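Local coordinates for centrosomal protein 43 (Homo sapiens, PDB 2D68) that is required for anchoring microtubules to centrosomes and for forming cilia, and pairs with itself through the N-terminal dimerisation domain described here, at residues E27-F32 against V70-L75. Residues are numbered along the deposited sequence; the frame is centred on the assembly and turned at random.
Sequences EFLQFF and VGGPLL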
ATOM      1  N   GLU B  27       0.317  -4.891  -5.142  1.00  7.54           N
ATOM      2  CA  GLU B  27       1.110  -4.535  -6.318  1.00  7.38           C
ATOM      3  C   GLU B  27       2.462  -3.971  -5.906  1.00  8.05           C
ATOM      4  O   GLU B  27       3.454  -4.230  -6.560  1.00  8.45           O
ATOM      5  CB  GLU B  27       0.363  -3.565  -7.243  1.00  7.92           C
ATOM      6  CG  GLU B  27       0.995  -3.475  -8.667  1.00  9.24           C
ATOM      7  CD  GLU B  27       2.107  -2.429  -8.803  1.00 12.30           C
ATOM      8  OE1 GLU B  27       2.085  -1.413  -8.084  1.00 11.78           O
ATOM      9  OE2 GLU B  27       2.994  -2.621  -9.655  1.00 13.00           O
ATOM     10  N   PHE B  28       2.494  -3.204  -4.820  1.00  7.81           N
ATOM     11  CA  PHE B  28       3.753  -2.724  -4.292  1.00  7.75           C
ATOM     12  C   PHE B  28       4.666  -3.906  -3.913  1.00  8.01           C
ATOM     13  O   PHE B  28       5.847  -3.922  -4.260  1.00  8.15           O
ATOM     14  CB  PHE B  28       3.499  -1.807  -3.083  1.00  8.37           C
ATOM     15  CG  PHE B  28       4.744  -1.465  -2.330  1.00  6.99           C
ATOM     16  CD1 PHE B  28       5.473  -0.327  -2.636  1.00  8.59           C
ATOM     17  CD2 PHE B  28       5.197  -2.280  -1.288  1.00  8.85           C
ATOM     18  CE1 PHE B  28       6.649  -0.035  -1.940  1.00  9.13           C
ATOM     19  CE2 PHE B  28       6.362  -1.979  -0.594  1.00  9.74           C
ATOM     20  CZ  PHE B  28       7.083  -0.854  -0.924  1.00 10.76           C
ATOM     21  N   LEU B  29       4.107  -4.898  -3.223  1.00  7.86           N
ATOM     22  CA  LEU B  29       4.892  -6.074  -2.827  1.00  8.96           C
ATOM     23  C   LEU B  29       5.414  -6.801  -4.054  1.00  9.47           C
ATOM     24  O   LEU B  29       6.590  -7.204  -4.110  1.00 10.02           O
ATOM     25  CB  LEU B  29       4.059  -7.014  -1.938  1.00  8.97           C
ATOM     26  CG  LEU B  29       3.528  -6.417  -0.637  1.00  9.35           C
ATOM     27  CD1 LEU B  29       2.598  -7.464   0.038  1.00  9.49           C
ATOM     28  CD2 LEU B  29       4.657  -6.029   0.308  1.00 10.27           C
ATOM     29  N   GLN B  30       4.563  -6.961  -5.062  1.00  9.20           N
ATOM     30  CA  GLN B  30       4.981  -7.645  -6.299  1.00 11.26           C
ATOM     31  C   GLN B  30       6.037  -6.851  -7.060  1.00 10.54           C
ATOM     32  O   GLN B  30       7.045  -7.416  -7.539  1.00 10.91           O
ATOM     33  CB  GLN B  30       3.765  -7.980  -7.160  1.00 12.17           C
ATOM     34  CG  GLN B  30       2.831  -8.936  -6.410  1.00 16.89           C
ATOM     35  CD  GLN B  30       1.873  -9.706  -7.288  1.00 22.85           C
ATOM     36  OE1 GLN B  30       0.668  -9.477  -7.239  1.00 24.58           O
ATOM     37  NE2 GLN B  30       2.396 -10.656  -8.056  1.00 25.82           N
ATOM     38  N   PHE B  31       5.839  -5.536  -7.131  1.00  9.81           N
ATOM     39  CA  PHE B  31       6.798  -4.662  -7.836  1.00  9.43           C
ATOM     40  C   PHE B  31       8.238  -4.821  -7.340  1.00  9.30           C
ATOM     41  O   PHE B  31       9.184  -4.814  -8.144  1.00  9.74           O
ATOM     42  CB  PHE B  31       6.373  -3.183  -7.769  1.00  8.89           C
ATOM     43  CG  PHE B  31       7.189  -2.305  -8.680  1.00 10.04           C
ATOM     44  CD1 PHE B  31       6.850  -2.193 -10.033  1.00 11.04           C
ATOM     45  CD2 PHE B  31       8.348  -1.676  -8.219  1.00  9.41           C
ATOM     46  CE1 PHE B  31       7.635  -1.413 -10.887  1.00 12.56           C
ATOM     47  CE2 PHE B  31       9.131  -0.886  -9.065  1.00 11.12           C
ATOM     48  CZ  PHE B  31       8.769  -0.771 -10.408  1.00 11.23           C
ATOM     49  N   PHE B  32       8.399  -4.932  -6.023  1.00  9.11           N
ATOM     50  CA  PHE B  32       9.728  -5.029  -5.419  1.00  9.05           C
ATOM     51  C   PHE B  32      10.138  -6.464  -5.094  1.00 10.00           C
ATOM     52  O   PHE B  32      11.092  -6.693  -4.340  1.00 10.21           O
ATOM     53  CB  PHE B  32       9.842  -4.107  -4.210  1.00 10.12           C
ATOM     54  CG  PHE B  32       9.935  -2.665  -4.586  1.00  8.10           C
ATOM     55  CD1 PHE B  32      11.057  -2.194  -5.270  1.00 10.52           C
ATOM     56  CD2 PHE B  32       8.890  -1.782  -4.302  1.00 10.33           C
ATOM     57  CE1 PHE B  32      11.150  -0.868  -5.664  1.00 11.79           C
ATOM     58  CE2 PHE B  32       8.982  -0.435  -4.682  1.00  9.98           C
ATOM     59  CZ  PHE B  32      10.122   0.020  -5.345  1.00 10.91           C
ATOM     60  N   VAL B  70       6.189   3.368 -15.429  1.00 11.93           N
ATOM     61  CA  VAL B  70       6.557   1.935 -15.485  1.00 12.02           C
ATOM     62  C   VAL B  70       7.671   1.539 -14.522  1.00 11.51           C
ATOM     63  O   VAL B  70       7.763   0.358 -14.109  1.00 11.77           O
ATOM     64  CB  VAL B  70       6.861   1.418 -16.938  1.00 11.54           C
ATOM     65  CG1 VAL B  70       5.630   1.533 -17.803  1.00 13.06           C
ATOM     66  CG2 VAL B  70       8.081   2.115 -17.568  1.00 15.04           C
ATOM     67  N   GLY B  71       8.488   2.530 -14.156  1.00 11.32           N
ATOM     68  CA  GLY B  71       9.686   2.321 -13.344  1.00 11.94           C
ATOM     69  C   GLY B  71       9.447   2.329 -11.850  1.00 11.39           C
ATOM     70  O   GLY B  71      10.388   2.198 -11.062  1.00 12.88           O
ATOM     71  N   GLY B  72       8.185   2.476 -11.448  1.00 10.05           N
ATOM     72  CA  GLY B  72       7.849   2.471 -10.019  1.00  9.13           C
ATOM     73  C   GLY B  72       6.566   1.710  -9.755  1.00  7.95           C
ATOM     74  O   GLY B  72       5.821   1.414 -10.683  1.00  8.42           O
ATOM     75  N   PRO B  73       6.295   1.393  -8.479  1.00  8.47           N
ATOM     76  CA  PRO B  73       5.015   0.759  -8.163  1.00  8.17           C
ATOM     77  C   PRO B  73       3.906   1.776  -8.429  1.00  8.75           C
ATOM     78  O   PRO B  73       4.164   2.987  -8.473  1.00  9.24           O
ATOM     79  CB  PRO B  73       5.127   0.449  -6.657  1.00  8.68           C
ATOM     80  CG  PRO B  73       6.064   1.550  -6.160  1.00  8.81           C
ATOM     81  CD  PRO B  73       7.085   1.688  -7.279  1.00  8.56           C
ATOM     82  N   LEU B  74       2.687   1.304  -8.633  1.00  9.12           N
ATOM     83  CA  LEU B  74       1.614   2.226  -8.950  1.00  9.60           C
ATOM     84  C   LEU B  74       1.367   3.231  -7.811  1.00  8.88           C
ATOM     85  O   LEU B  74       1.023   4.388  -8.059  1.00  8.88           O
ATOM     86  CB  LEU B  74       0.351   1.446  -9.324  1.00 11.20           C
ATOM     87  CG  LEU B  74      -0.590   2.171 -10.261  1.00 14.81           C
ATOM     88  CD1 LEU B  74       0.085   2.447 -11.604  1.00 14.95           C
ATOM     89  CD2 LEU B  74      -1.838   1.299 -10.452  1.00 15.63           C
ATOM     90  N   LEU B  75       1.542   2.800  -6.559  1.00  8.32           N
ATOM     91  CA  LEU B  75       1.377   3.712  -5.415  1.00  9.23           C
ATOM     92  C   LEU B  75       2.324   4.898  -5.481  1.00  9.18           C
ATOM     93  O   LEU B  75       2.037   5.964  -4.944  1.00  9.37           O
ATOM     94  CB  LEU B  75       1.569   2.971  -4.090  1.00 10.04           C
ATOM     95  CG  LEU B  75       0.344   2.249  -3.551  1.00  9.73           C
ATOM     96  CD1 LEU B  75       0.695   1.387  -2.340  1.00 11.30           C
ATOM     97  CD2 LEU B  75      -0.777   3.253  -3.196  1.00  9.67           C
TER
HETATM   98  O   HOH W   1       1.611  -0.071  -5.736  1.00  9.68           O
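In the all-helical dimerisation domain, the C-terminal end of helix 16-31 meets the Gly-Gly-Pro turn that leads into helix 74-80, where Phe31 lies against the Gly72-Pro73 peptide. Phe31 has CG anti to its own N (chi1 -170°), which carries the ring across to the turn. Pro73 N sits over the ring centre and Gly72 C nearer the rim, both on one face. Pro73 CD makes a CH-pi contact 4.0 Å from the Phe31 centroid, while Gly71 O and Val70 O lie at the ring edge. The flat aromatic suits this slim, side-chain-poor backbone; replacing Phe31 with alanine would probably strip the Gly72-Pro73 peptide of its cover and leave a gap beside Pro73 CD. Pro73 also presses its CG onto Phe32 CE2 at 3.8 Å and onto Phe28 CD1 at 4.0 Å, so one rigid ring touches all three phenylalanines.

Beside this apolar patch, Glu27, bent at chi2 (-88°), brings its carboxylate to the backbone that follows Pro73. Glu27 OE1 accepts a nearly straight bond from Leu74 N at 2.8 Å, on the syn side but 28° out of the carboxylate plane. A water donates to Glu27 OE1 (2.7 Å) and accepts from Leu75 N (3.0 Å), so OE1 reaches this second amide through the water. Glu27 OE2 forms a salt bridge with Arg54, which also bonds Gly72 O. Phe12 of the second subunit meets the Phe32 ring and touches Pro73. A buried glutamate serving both amides, with aromatic packing on a proline turn, joins the LisH-region helix 16-31 to the C-terminal helix of the FOP dimerisation domain.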